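Local coordinates for SusD superfamily protein (Bacteroides fragilis NCTC 9343, PDB 3NQP) that probably binds glycans at the outer membrane, as other SusD-family lipoproteins do in partnership with a TonB-dependent transporter, at residues Ala393-Asp398 and Ala429-Asn434; Leu436-Glu441 and Arg457-Thr462; Thr234-Val239 and Tyr386-Glu391; Asn407-Arg412 and Asp443-Gln448. All blocks are in the same frame, centred on the assembly; numbering follows the deposited sequence.

The four contacts tie a helical scaffold together through shared helices. Helix 431-445 serves interactions 1, 2 and 4 from its start to its end, while helix 382-396 serves interactions 3 and 1 in turn. Interactions 1 and 2 have centres about 10 Å apart and meet where Thr432 OG1 lies 2.6 Å from Leu461 O, a probable hydrogen bond. Salt bridges join interaction 2 to its neighbours: Arg458 NH2 to Glu391 OE1 of interaction 3 at 2.7 Å, and Glu441 OE1 to Arg410 NE of interaction 4 at 3.0 Å. Interaction 4 packs on interaction 3 through Val409 and Leu387. A bound 1,2-ethanediol, probably from the crystallisation liquor, lies about 4 Å from the Glu237 side chain.

Interaction 1: Ala393-Asp398 and Ala429-Asn434; sequences ANMEGD and ADFTTN
Phe431 and Asn434, at the start of helix 431-445, receive the amide of Asn394 from the last turn of helix 382-396, so that two helix ends meet within the TPR-like helical scaffold of the SusD family. A Schellman motif closes the first helix: Gly397, at positive phi, is its C-prime residue, and Asp398 N returns to Ala393 O. The second helix begins with its own cap. Asp430 is the N-cap, and its OD1 accepts from Thr433 N at 2.7 Å, while Thr433 OG1 reaches that same oxygen from the opposite face of the carboxylate.

Phe431 follows. With CG anti to the backbone N (chi1 -178°), its ring slips beneath the Asn394 amide, whose plane is only 20° from that of the ring. Asn394 ND2 sits 3.2 Å above the ring plane, over its centre, yet gives an N-H to the backbone: Phe431 O lies 3.1 Å from ND2, close to the amide plane, in a fairly straight bond of 163°. Glu435 OE1 also accepts from ND2, so the amide has little freedom to turn. At the ring edge stands selenomethionine Met395, its selenium SE 4.1 Å from Phe431 CE2 in a Met-aromatic contact.

Asn434, one turn on, completes the grip. Tyr425 OH binds its OD1, and its ND2 serves both Thr428 O and Asn394. The two asparagine amides stand almost perpendicular, and Asn434 ND2 approaches from above the carbonyl plane of Asn394, 3.3 Å from OD1.

Interaction 2: Leu436-Glu441 and Arg457-Thr462; sequences LAILHE and RRMTLT
Selenomethionine Met459 lies against Ile438 and Leu439, and everything that passes directly between the segments is apolar. Met459 is the first residue to leave helical geometry after helix 452-458, and from there it reaches back to the middle of helix 431-445. Its chain leaves the backbone with CG anti to the carbonyl carbon, runs straight through chi2 and then bends at the selenium (chi3 86°). The bend brings the terminal methyl CE onto the branch of Ile438, 3.5 Å from CG2 and 3.6 Å from CB. The selenium itself rests on the root of the neighbouring residue, with SE 3.8 Å from Leu439 CB and 4.0 Å from Leu439 CA. One flexible chain thus spans two consecutive residues of the helix, touching one through its methyl and the other through its selenium. Ile438 also meets Ile406 of helix 399-414, which places the contact inside the helical core of the SusD family domain.

Polar interactions surround this core. Backbone bonds to Leu468 hold the Met459 main chain, and Thr460 N donates to Glu435 OE2, so the non-helical chain is tied to the helix just before Leu436. Within it, Thr460 OG1 gives its proton to Thr462 O at 2.8 Å, a local bond between residues two apart. Charged groups are paired on the flanks: Arg458 bridges Glu391 and Asp455, and Glu441 bridges Arg333 and Arg410.

With no hydrogen bond between the two segments themselves, their direct fit rests on close apolar contact and burial from water, while the polar bonds around it supply direction.

Interaction 3: Thr234-Val239 and Tyr386-Glu391; sequences THLESV and YLTLAE
Leu236 and Leu389 face each other across two helices of the TPR-like SusD scaffold, helix 228-241 and helix 382-396. The short segments run roughly antiparallel, at 148°, with their axes 10.1 Å apart at closest approach. Both leucines point their CB toward the opposite helix, but they do not meet end to end. The branch of Leu389 settles on the base of its partner, with CG and CD2 each 3.8 Å from Leu236 CB, while the rest of Leu236 extends past it.

That extension carries Leu236 CD1 to Thr388, the residue before Leu389, where it stands 3.7 Å from CG2; the two side chains cross at about a right angle. The threonine rotamer (chi1 -51°) explains this apolar contact. It sets CG2 anti to the backbone N and turned to the leucine, and leaves OG1 beside the backbone N, where the hydroxyl bonds to Trp384 O one turn back in its own helix. A polar residue can therefore offer a methyl to the interface with its hydroxyl already engaged.

Further cover comes from neighbours: Leu236 also packs on Val385 and Ile392, Thr388 on Leu212, and Leu389 on Tyr405 of helix 399-414. At the margin, Glu237 extends across Leu389 at roughly a right angle. It is the aliphatic part of the glutamate that touches, CG lying 4.1 Å from Leu389 CD2.

Interaction 4: Asn407-Arg412 and Asp443-Gln448; sequences NLVRKR and DKEFIQ
Glu445 and Arg412 reach each other by bending their long side chains. Arg412 starts with CG anti to its backbone N and then bends twice, at chi2 (-87°) and chi3 (-72°), which curls the guanidinium back toward helix 431-445. Glu445 also sets CG anti to the backbone N but bends at chi2 (64°), carrying its carboxylate round to the guanidinium edge. The two flat groups end nearly coplanar. Of the guanidinium nitrogens, NH2 alone meets Glu445 directly: Glu445 OE2 lies in the guanidinium plane of Arg412, 3.0 Å from NH2, and receives the N-H on its syn lone pair.

Beside this direct bond a water links the other two atoms. It accepts from Arg412 NE at 2.9 Å and donates to Glu445 OE1 at 2.7 Å, and its other hydrogen goes to Val409 O at 3.0 Å. In this buried joint of the SusD family's helical domain, helix 399-414 is thereby joined to the last turn of helix 431-445.

Glu445 is further gripped by Arg333 at OE1 and Arg381 at OE2, and such a cluster would probably favour its ionised form; Arg412 NH1 in turn binds Glu264 and Leu248 O. Val409 supplies the apolar side, its CG1 3.3 Å from Glu445 OE1. Glu445 CG lies 3.7 Å above the plane of the Phe446 ring, over its centre.

Interaction 1: Ala393-Asp398 and Ala429-Asn434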
loop_
_atom_site.group_PDB
_atom_site.type_symbol
_atom_site.label_atom_id
_atom_site.label_comp_id
_atom_site.label_asym_id
_atom_site.label_seq_id
_atom_site.Cartn_x
_atom_site.Cartn_y
_atom_site.Cartn_z
ATOM N N ALA A 393 3.547 1.974 19.936
ATOM C CA ALA A 393 3.654 1.349 21.247
ATOM C C ALA A 393 5.050 0.749 21.474
ATOM O O ALA A 393 5.695 0.960 22.520
ATOM C CB ALA A 393 2.530 0.232 21.430
ATOM N N ASN A 394 5.530 0.013 20.490
ATOM C CA ASN A 394 6.858 -0.565 20.597
ATOM C C ASN A 394 7.913 0.545 20.812
ATOM O O ASN A 394 8.813 0.361 21.625
ATOM C CB ASN A 394 7.249 -1.436 19.387
ATOM C CG ASN A 394 8.382 -2.383 19.710
ATOM O OD1 ASN A 394 8.556 -2.742 20.872
ATOM N ND2 ASN A 394 9.145 -2.815 18.689
HETATM N N MSE A 395 7.762 1.691 20.146
HETATM C CA MSE A 395 8.712 2.797 20.324
HETATM C C MSE A 395 8.642 3.372 21.742
HETATM O O MSE A 395 9.669 3.722 22.327
HETATM C CB MSE A 395 8.491 3.940 19.322
HETATM C CG MSE A 395 8.884 3.643 17.897
HETATM SE SE MSE A 395 10.720 3.269 17.642
HETATM C CE MSE A 395 11.487 5.040 17.912
ATOM N N GLU A 396 7.433 3.468 22.295
ATOM C CA GLU A 396 7.215 3.982 23.658
ATOM C C GLU A 396 7.735 3.059 24.732
ATOM O O GLU A 396 8.129 3.517 25.798
ATOM C CB GLU A 396 5.730 4.158 23.957
ATOM C CG GLU A 396 5.031 5.252 23.200
ATOM C CD GLU A 396 3.482 5.191 23.303
ATOM O OE1 GLU A 396 2.868 4.131 23.504
ATOM O OE2 GLU A 396 2.854 6.230 23.121
ATOM N N GLY A 397 7.666 1.762 24.469
ATOM C CA GLY A 397 7.871 0.750 25.488
ATOM C C GLY A 397 6.588 0.145 26.069
ATOM O O GLY A 397 6.637 -0.503 27.125
ATOM N N ASP A 398 5.450 0.370 25.407
ATOM C CA ASP A 398 4.133 -0.081 25.878
ATOM C C ASP A 398 3.920 -1.476 25.317
ATOM O O ASP A 398 3.155 -1.719 24.355
ATOM C CB ASP A 398 3.035 0.877 25.439
ATOM C CG ASP A 398 1.689 0.629 26.145
ATOM O OD1 ASP A 398 1.507 -0.447 26.687
ATOM O OD2 ASP A 398 0.828 1.509 26.086
ATOM N N ALA A 429 9.195 -7.675 26.623
ATOM C CA ALA A 429 10.000 -6.463 26.682
ATOM C C ALA A 429 11.036 -6.337 25.543
ATOM O O ALA A 429 11.662 -5.288 25.354
ATOM C CB ALA A 429 10.718 -6.375 28.059
ATOM N N ASP A 430 11.196 -7.400 24.778
ATOM C CA ASP A 430 12.158 -7.431 23.726
ATOM C C ASP A 430 11.652 -6.655 22.517
ATOM O O ASP A 430 10.715 -7.101 21.781
ATOM C CB ASP A 430 12.441 -8.878 23.335
ATOM C CG ASP A 430 13.616 -8.990 22.378
ATOM O OD1 ASP A 430 13.401 -9.213 21.176
ATOM O OD2 ASP A 430 14.737 -8.810 22.830
ATOM N N PHE A 431 12.296 -5.506 22.287
ATOM C CA PHE A 431 11.935 -4.632 21.187
ATOM C C PHE A 431 11.950 -5.378 19.860
ATOM O O PHE A 431 11.034 -5.236 19.047
ATOM C CB PHE A 431 12.876 -3.427 21.095
ATOM C CG PHE A 431 12.507 -2.461 20.001
ATOM C CD1 PHE A 431 12.905 -2.695 18.678
ATOM C CD2 PHE A 431 11.778 -1.316 20.286
ATOM C CE1 PHE A 431 12.546 -1.826 17.647
ATOM C CE2 PHE A 431 11.418 -0.425 19.240
ATOM C CZ PHE A 431 11.820 -0.694 17.920
ATOM N N THR A 432 12.973 -6.193 19.643
ATOM C CA THR A 432 13.146 -6.868 18.360
ATOM C C THR A 432 11.988 -7.837 18.129
ATOM O O THR A 432 11.431 -7.941 17.032
ATOM C CB THR A 432 14.480 -7.633 18.289
ATOM O OG1 THR A 432 15.585 -6.714 18.444
ATOM C CG2 THR A 432 14.639 -8.335 16.923
ATOM N N THR A 433 11.635 -8.581 19.166
ATOM C CA THR A 433 10.588 -9.620 18.991
ATOM C C THR A 433 9.281 -8.907 18.621
ATOM O O THR A 433 8.559 -9.352 17.740
ATOM C CB THR A 433 10.431 -10.438 20.260
ATOM O OG1 THR A 433 11.695 -10.992 20.585
ATOM C CG2 THR A 433 9.363 -11.616 20.116
ATOM N N ASN A 434 8.979 -7.803 19.313
ATOM C CA ASN A 434 7.813 -6.995 19.045
ATOM C C ASN A 434 7.819 -6.407 17.633
ATOM O O ASN A 434 6.820 -6.499 16.922
ATOM C CB ASN A 434 7.698 -5.827 20.019
ATOM C CG ASN A 434 7.225 -6.239 21.421
ATOM O OD1 ASN A 434 6.453 -7.201 21.605
ATOM N ND2 ASN A 434 7.694 -5.501 22.411
#

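Interaction 2: Leu436-Glu441 and Arg457-Thr462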
loop_
_atom_site.group_PDB
_atom_site.type_symbol
_atom_site.label_atom_id
_atom_site.label_comp_id
_atom_site.label_asym_id
_atom_site.label_seq_id
_atom_site.Cartn_x
_atom_site.Cartn_y
_atom_site.Cartn_z
ATOM N N LEU A 436 9.417 -7.367 14.935
ATOM C CA LEU A 436 9.250 -8.447 13.961
ATOM C C LEU A 436 7.849 -9.049 13.965
ATOM O O LEU A 436 7.333 -9.424 12.914
ATOM C CB LEU A 436 10.322 -9.513 14.115
ATOM C CG LEU A 436 11.784 -9.062 13.908
ATOM C CD1 LEU A 436 12.779 -10.153 14.331
ATOM C CD2 LEU A 436 12.073 -8.557 12.426
ATOM N N ALA A 437 7.254 -9.159 15.137
ATOM C CA ALA A 437 5.878 -9.626 15.269
ATOM C C ALA A 437 4.905 -8.684 14.534
ATOM O O ALA A 437 3.938 -9.152 13.917
ATOM C CB ALA A 437 5.493 -9.798 16.768
ATOM N N ILE A 438 5.173 -7.383 14.569
ATOM C CA ILE A 438 4.301 -6.375 13.943
ATOM C C ILE A 438 4.513 -6.485 12.433
ATOM O O ILE A 438 3.548 -6.579 11.674
ATOM C CB ILE A 438 4.574 -4.938 14.446
ATOM C CG1 ILE A 438 4.146 -4.754 15.920
ATOM C CG2 ILE A 438 3.846 -3.874 13.550
ATOM C CD1 ILE A 438 4.821 -3.450 16.576
ATOM N N LEU A 439 5.773 -6.553 12.004
ATOM C CA LEU A 439 6.071 -6.742 10.570
ATOM C C LEU A 439 5.404 -7.986 10.037
ATOM O O LEU A 439 4.780 -7.962 8.990
ATOM C CB LEU A 439 7.590 -6.800 10.299
ATOM C CG LEU A 439 8.078 -7.265 8.890
ATOM C CD1 LEU A 439 7.813 -6.221 7.881
ATOM C CD2 LEU A 439 9.596 -7.622 8.936
ATOM N N HIS A 440 5.537 -9.088 10.763
ATOM C CA HIS A 440 5.056 -10.367 10.240
ATOM C C HIS A 440 3.526 -10.424 10.248
ATOM O O HIS A 440 2.959 -11.097 9.436
ATOM C CB HIS A 440 5.674 -11.546 10.988
ATOM C CG HIS A 440 7.143 -11.734 10.717
ATOM N ND1 HIS A 440 7.996 -12.358 11.612
ATOM C CD2 HIS A 440 7.915 -11.339 9.674
ATOM C CE1 HIS A 440 9.221 -12.353 11.109
ATOM N NE2 HIS A 440 9.200 -11.753 9.934
ATOM N N GLU A 441 2.881 -9.664 11.141
ATOM C CA GLU A 441 1.434 -9.523 11.093
ATOM C C GLU A 441 0.989 -8.660 9.907
ATOM O O GLU A 441 0.023 -8.966 9.254
ATOM C CB GLU A 441 0.904 -8.963 12.422
ATOM C CG GLU A 441 -0.549 -9.384 12.716
ATOM C CD GLU A 441 -0.739 -10.866 12.793
ATOM O OE1 GLU A 441 0.151 -11.551 13.337
ATOM O OE2 GLU A 441 -1.757 -11.337 12.263
ATOM N N ARG A 457 11.723 -0.221 5.086
ATOM C CA ARG A 457 12.445 1.054 5.204
ATOM C C ARG A 457 12.338 1.636 6.622
ATOM O O ARG A 457 13.276 2.238 7.119
ATOM C CB ARG A 457 11.869 2.115 4.243
ATOM C CG ARG A 457 12.181 1.903 2.764
ATOM C CD ARG A 457 13.530 2.374 2.306
ATOM N NE ARG A 457 13.933 3.697 2.825
ATOM C CZ ARG A 457 13.503 4.868 2.394
ATOM N NH1 ARG A 457 12.633 4.951 1.430
ATOM N NH2 ARG A 457 13.950 5.972 2.949
ATOM N N ARG A 458 11.197 1.425 7.266
ATOM C CA ARG A 458 10.805 2.194 8.431
ATOM C C ARG A 458 11.072 1.491 9.732
ATOM O O ARG A 458 11.584 2.095 10.666
ATOM C CB ARG A 458 9.323 2.544 8.340
ATOM C CG ARG A 458 8.798 3.587 9.354
ATOM C CD ARG A 458 7.260 3.633 9.372
ATOM N NE ARG A 458 6.713 2.349 9.738
ATOM C CZ ARG A 458 6.160 1.453 8.900
ATOM N NH1 ARG A 458 5.996 1.687 7.584
ATOM N NH2 ARG A 458 5.792 0.289 9.384
HETATM N N MSE A 459 10.750 0.198 9.784
HETATM C CA MSE A 459 10.932 -0.558 11.010
HETATM C C MSE A 459 12.418 -0.851 11.207
HETATM O O MSE A 459 13.208 -0.917 10.259
HETATM C CB MSE A 459 10.080 -1.845 11.000
HETATM C CG MSE A 459 8.605 -1.536 10.798
HETATM SE SE MSE A 459 7.469 -3.056 10.920
HETATM C CE MSE A 459 7.200 -3.060 12.819
ATOM N N THR A 460 12.789 -0.964 12.474
ATOM C CA THR A 460 14.178 -1.092 12.887
ATOM C C THR A 460 14.375 -2.319 13.783
ATOM O O THR A 460 13.443 -2.766 14.476
ATOM C CB THR A 460 14.649 0.162 13.648
ATOM O OG1 THR A 460 13.840 0.369 14.818
ATOM C CG2 THR A 460 14.592 1.447 12.759
ATOM N N LEU A 461 15.592 -2.848 13.823
ATOM C CA LEU A 461 15.806 -4.105 14.511
ATOM C C LEU A 461 15.748 -3.864 16.030
ATOM O O LEU A 461 15.307 -4.725 16.785
ATOM C CB LEU A 461 17.143 -4.703 14.083
ATOM C CG LEU A 461 17.430 -6.136 14.517
ATOM C CD1 LEU A 461 16.488 -7.096 13.697
ATOM C CD2 LEU A 461 18.952 -6.418 14.346
ATOM N N THR A 462 16.253 -2.694 16.448
ATOM C CA THR A 462 16.239 -2.242 17.817
ATOM C C THR A 462 15.819 -0.768 17.839
ATOM O O THR A 462 15.806 -0.114 16.791
ATOM C CB THR A 462 17.618 -2.369 18.485
ATOM O OG1 THR A 462 18.595 -1.694 17.709
ATOM C CG2 THR A 462 18.025 -3.828 18.628
#

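Interaction 3: Thr234-Val239 and Tyr386-Glu391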
loop_
_atom_site.group_PDB
_atom_site.type_symbol
_atom_site.label_atom_id
_atom_site.label_comp_id
_atom_site.label_asym_id
_atom_site.label_seq_id
_atom_site.Cartn_x
_atom_site.Cartn_y
_atom_site.Cartn_z
ATOM N N THR A 234 -1.948 10.612 18.243
ATOM C CA THR A 234 -3.183 11.319 18.421
ATOM C C THR A 234 -4.079 11.126 17.196
ATOM O O THR A 234 -5.280 10.948 17.323
ATOM C CB THR A 234 -2.886 12.836 18.693
ATOM O OG1 THR A 234 -2.234 12.929 19.973
ATOM C CG2 THR A 234 -4.182 13.690 18.703
ATOM N N HIS A 235 -3.515 11.214 15.995
ATOM C CA HIS A 235 -4.334 11.154 14.791
ATOM C C HIS A 235 -4.833 9.743 14.562
ATOM O O HIS A 235 -5.998 9.550 14.198
ATOM C CB HIS A 235 -3.585 11.765 13.588
ATOM C CG HIS A 235 -3.524 13.262 13.657
ATOM N ND1 HIS A 235 -4.650 14.039 13.468
ATOM C CD2 HIS A 235 -2.529 14.114 14.018
ATOM C CE1 HIS A 235 -4.337 15.317 13.670
ATOM N NE2 HIS A 235 -3.058 15.390 14.007
ATOM N N LEU A 236 -3.999 8.740 14.835
ATOM C CA LEU A 236 -4.467 7.357 14.641
ATOM C C LEU A 236 -5.546 6.986 15.658
ATOM O O LEU A 236 -6.492 6.270 15.325
ATOM C CB LEU A 236 -3.281 6.375 14.692
ATOM C CG LEU A 236 -2.325 6.569 13.508
ATOM C CD1 LEU A 236 -0.940 6.099 13.859
ATOM C CD2 LEU A 236 -2.860 5.876 12.216
ATOM N N GLU A 237 -5.398 7.448 16.908
ATOM C CA GLU A 237 -6.418 7.166 17.923
ATOM C C GLU A 237 -7.694 7.890 17.580
ATOM O O GLU A 237 -8.769 7.409 17.885
ATOM C CB GLU A 237 -5.964 7.546 19.365
ATOM C CG GLU A 237 -4.886 6.594 19.828
ATOM C CD GLU A 237 -4.431 6.746 21.238
ATOM O OE1 GLU A 237 -4.495 7.870 21.764
ATOM O OE2 GLU A 237 -3.952 5.723 21.775
ATOM N N SER A 238 -7.573 9.051 16.965
ATOM C CA SER A 238 -8.777 9.781 16.500
ATOM C C SER A 238 -9.543 8.966 15.460
ATOM O O SER A 238 -10.797 8.873 15.497
ATOM C CB SER A 238 -8.380 11.133 15.890
ATOM O OG SER A 238 -9.526 11.869 15.472
ATOM N N VAL A 239 -8.785 8.380 14.531
ATOM C CA VAL A 239 -9.371 7.478 13.557
ATOM C C VAL A 239 -10.099 6.332 14.239
ATOM O O VAL A 239 -11.232 6.022 13.848
ATOM C CB VAL A 239 -8.349 6.979 12.505
ATOM C CG1 VAL A 239 -9.003 5.917 11.576
ATOM C CG2 VAL A 239 -7.770 8.183 11.680
ATOM N N TYR A 386 -4.545 -0.155 13.728
ATOM C CA TYR A 386 -4.063 -0.951 14.833
ATOM C C TYR A 386 -2.572 -1.324 14.780
ATOM O O TYR A 386 -1.889 -1.202 15.789
ATOM C CB TYR A 386 -4.857 -2.267 14.953
ATOM C CG TYR A 386 -6.339 -2.201 15.256
ATOM C CD1 TYR A 386 -6.891 -1.220 16.067
ATOM C CD2 TYR A 386 -7.172 -3.263 14.855
ATOM C CE1 TYR A 386 -8.257 -1.219 16.365
ATOM C CE2 TYR A 386 -8.517 -3.256 15.142
ATOM C CZ TYR A 386 -9.045 -2.254 15.921
ATOM O OH TYR A 386 -10.365 -2.276 16.200
ATOM N N LEU A 387 -2.073 -1.826 13.642
ATOM C CA LEU A 387 -0.669 -2.268 13.590
ATOM C C LEU A 387 0.298 -1.076 13.564
ATOM O O LEU A 387 1.439 -1.183 14.007
ATOM C CB LEU A 387 -0.453 -3.267 12.446
ATOM C CG LEU A 387 -1.209 -4.606 12.716
ATOM C CD1 LEU A 387 -1.163 -5.440 11.472
ATOM C CD2 LEU A 387 -0.648 -5.354 13.933
ATOM N N THR A 388 -0.167 0.056 13.063
ATOM C CA THR A 388 0.602 1.288 13.096
ATOM C C THR A 388 0.719 1.794 14.572
ATOM O O THR A 388 1.806 2.211 15.013
ATOM C CB THR A 388 0.027 2.358 12.090
ATOM O OG1 THR A 388 -0.130 1.790 10.766
ATOM C CG2 THR A 388 0.958 3.546 11.981
ATOM N N LEU A 389 -0.378 1.730 15.334
ATOM C CA LEU A 389 -0.371 2.055 16.766
ATOM C C LEU A 389 0.446 1.048 17.549
ATOM O O LEU A 389 1.107 1.415 18.509
ATOM C CB LEU A 389 -1.801 2.119 17.306
ATOM C CG LEU A 389 -2.554 3.410 16.981
ATOM C CD1 LEU A 389 -4.050 3.300 17.232
ATOM C CD2 LEU A 389 -1.968 4.564 17.736
ATOM N N ALA A 390 0.447 -0.222 17.123
ATOM C CA ALA A 390 1.343 -1.208 17.735
ATOM C C ALA A 390 2.829 -0.799 17.589
ATOM O O ALA A 390 3.638 -0.939 18.531
ATOM C CB ALA A 390 1.104 -2.597 17.160
ATOM N N GLU A 391 3.193 -0.336 16.393
ATOM C CA GLU A 391 4.555 0.096 16.141
ATOM C C GLU A 391 4.916 1.314 17.013
ATOM O O GLU A 391 5.998 1.357 17.576
ATOM C CB GLU A 391 4.756 0.402 14.665
ATOM C CG GLU A 391 6.190 0.772 14.317
ATOM C CD GLU A 391 6.406 0.865 12.833
ATOM O OE1 GLU A 391 5.625 0.202 12.110
ATOM O OE2 GLU A 391 7.347 1.592 12.414
#

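Interaction 4: Asn407-Arg412 and Asp443-Gln448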
loop_
_atom_site.group_PDB
_atom_site.type_symbol
_atom_site.label_atom_id
_atom_site.label_comp_id
_atom_site.label_asym_id
_atom_site.label_seq_id
_atom_site.Cartn_x
_atom_site.Cartn_y
_atom_site.Cartn_z
ATOM N N ASN A 407 -2.946 -8.969 18.743
ATOM C CA ASN A 407 -3.967 -9.971 19.023
ATOM C C ASN A 407 -5.369 -9.599 18.540
ATOM O O ASN A 407 -6.160 -10.490 18.215
ATOM C CB ASN A 407 -3.967 -10.350 20.500
ATOM C CG ASN A 407 -2.743 -11.183 20.887
ATOM O OD1 ASN A 407 -2.325 -12.079 20.135
ATOM N ND2 ASN A 407 -2.167 -10.897 22.071
ATOM N N LEU A 408 -5.698 -8.313 18.497
ATOM C CA LEU A 408 -6.932 -7.893 17.864
ATOM C C LEU A 408 -6.961 -8.384 16.401
ATOM O O LEU A 408 -7.931 -8.982 15.968
ATOM C CB LEU A 408 -7.066 -6.364 17.859
ATOM C CG LEU A 408 -7.680 -5.752 19.109
ATOM C CD1 LEU A 408 -7.496 -4.200 19.094
ATOM C CD2 LEU A 408 -9.158 -6.173 19.282
ATOM N N VAL A 409 -5.875 -8.142 15.662
ATOM C CA VAL A 409 -5.801 -8.579 14.256
ATOM C C VAL A 409 -5.770 -10.094 14.127
ATOM O O VAL A 409 -6.522 -10.648 13.306
ATOM C CB VAL A 409 -4.606 -7.931 13.552
ATOM C CG1 VAL A 409 -4.510 -8.418 12.111
ATOM C CG2 VAL A 409 -4.720 -6.376 13.693
ATOM N N ARG A 410 -4.960 -10.786 14.953
ATOM C CA ARG A 410 -4.905 -12.256 14.872
ATOM C C ARG A 410 -6.234 -12.871 15.186
ATOM O O ARG A 410 -6.633 -13.851 14.554
ATOM C CB ARG A 410 -3.885 -12.857 15.816
ATOM C CG ARG A 410 -2.466 -12.500 15.445
ATOM C CD ARG A 410 -1.465 -13.289 16.250
ATOM N NE ARG A 410 -0.071 -12.954 15.935
ATOM C CZ ARG A 410 0.978 -13.545 16.490
ATOM N NH1 ARG A 410 0.812 -14.531 17.383
ATOM N NH2 ARG A 410 2.196 -13.192 16.121
ATOM N N LYS A 411 -6.905 -12.343 16.208
ATOM C CA LYS A 411 -8.122 -12.986 16.653
ATOM C C LYS A 411 -9.130 -12.964 15.502
ATOM O O LYS A 411 -9.804 -13.942 15.246
ATOM C CB LYS A 411 -8.678 -12.330 17.902
ATOM C CG LYS A 411 -10.096 -12.886 18.307
ATOM C CD LYS A 411 -10.624 -12.115 19.516
ATOM C CE LYS A 411 -11.957 -12.708 20.009
ATOM N NZ LYS A 411 -12.435 -11.999 21.254
ATOM N N ARG A 412 -9.204 -11.852 14.796
ATOM C CA ARG A 412 -10.075 -11.783 13.618
ATOM C C ARG A 412 -9.665 -12.800 12.552
ATOM O O ARG A 412 -10.511 -13.453 11.980
ATOM C CB ARG A 412 -10.105 -10.369 13.033
ATOM C CG ARG A 412 -11.250 -10.138 12.038
ATOM C CD ARG A 412 -10.866 -10.542 10.601
ATOM N NE ARG A 412 -9.913 -9.601 10.006
ATOM C CZ ARG A 412 -10.245 -8.431 9.447
ATOM N NH1 ARG A 412 -11.511 -8.052 9.383
ATOM N NH2 ARG A 412 -9.303 -7.628 8.934
ATOM N N ASP A 443 2.729 -8.481 7.203
ATOM C CA ASP A 443 3.069 -9.330 6.062
ATOM C C ASP A 443 1.920 -10.254 5.699
ATOM O O ASP A 443 1.707 -10.548 4.538
ATOM C CB ASP A 443 4.294 -10.222 6.384
ATOM C CG ASP A 443 5.611 -9.480 6.305
ATOM O OD1 ASP A 443 5.630 -8.316 5.810
ATOM O OD2 ASP A 443 6.617 -10.064 6.797
ATOM N N LYS A 444 1.238 -10.765 6.713
ATOM C CA LYS A 444 0.065 -11.602 6.524
ATOM C C LYS A 444 -1.221 -10.841 6.206
ATOM O O LYS A 444 -2.046 -11.315 5.390
ATOM C CB LYS A 444 -0.173 -12.444 7.744
ATOM C CG LYS A 444 0.818 -13.548 7.954
ATOM C CD LYS A 444 0.516 -14.203 9.306
ATOM C CE LYS A 444 1.629 -15.132 9.678
ATOM N NZ LYS A 444 1.289 -15.912 10.875
ATOM N N GLU A 445 -1.409 -9.692 6.871
ATOM C CA GLU A 445 -2.672 -8.947 6.811
ATOM C C GLU A 445 -2.814 -8.198 5.474
ATOM O O GLU A 445 -3.924 -8.068 4.932
ATOM C CB GLU A 445 -2.768 -7.966 7.985
ATOM C CG GLU A 445 -4.062 -7.188 8.164
ATOM C CD GLU A 445 -5.270 -8.084 8.474
ATOM O OE1 GLU A 445 -5.088 -9.218 8.938
ATOM O OE2 GLU A 445 -6.390 -7.639 8.247
ATOM N N PHE A 446 -1.694 -7.709 4.963
ATOM C CA PHE A 446 -1.683 -6.727 3.879
ATOM C C PHE A 446 -1.001 -7.174 2.562
ATOM O O PHE A 446 -0.452 -6.374 1.810
ATOM C CB PHE A 446 -1.027 -5.463 4.379
ATOM C CG PHE A 446 -1.740 -4.818 5.477
ATOM C CD1 PHE A 446 -3.020 -4.305 5.286
ATOM C CD2 PHE A 446 -1.161 -4.702 6.742
ATOM C CE1 PHE A 446 -3.699 -3.722 6.332
ATOM C CE2 PHE A 446 -1.846 -4.097 7.773
ATOM C CZ PHE A 446 -3.121 -3.616 7.562
ATOM N N ILE A 447 -1.081 -8.453 2.280
ATOM C CA ILE A 447 -0.695 -8.977 0.967
ATOM C C ILE A 447 -1.465 -8.219 -0.114
ATOM O O ILE A 447 -2.689 -8.135 -0.079
ATOM C CB ILE A 447 -0.923 -10.507 0.880
ATOM C CG1 ILE A 447 0.127 -11.232 1.756
ATOM C CG2 ILE A 447 -0.796 -11.004 -0.593
ATOM C CD1 ILE A 447 -0.032 -12.715 1.860
ATOM N N GLN A 448 -0.710 -7.625 -1.041
ATOM C CA GLN A 448 -1.246 -6.940 -2.185
ATOM C C GLN A 448 -1.880 -5.593 -1.803
ATOM O O GLN A 448 -2.692 -5.090 -2.542
ATOM C CB GLN A 448 -2.250 -7.815 -2.943
ATOM C CG GLN A 448 -2.358 -7.472 -4.408
ATOM C CD GLN A 448 -3.411 -8.284 -5.107
ATOM O OE1 GLN A 448 -4.598 -8.162 -4.806
ATOM N NE2 GLN A 448 -2.983 -9.093 -6.089
HETATM O O HOH W 1 -7.129 -10.218 10.431
#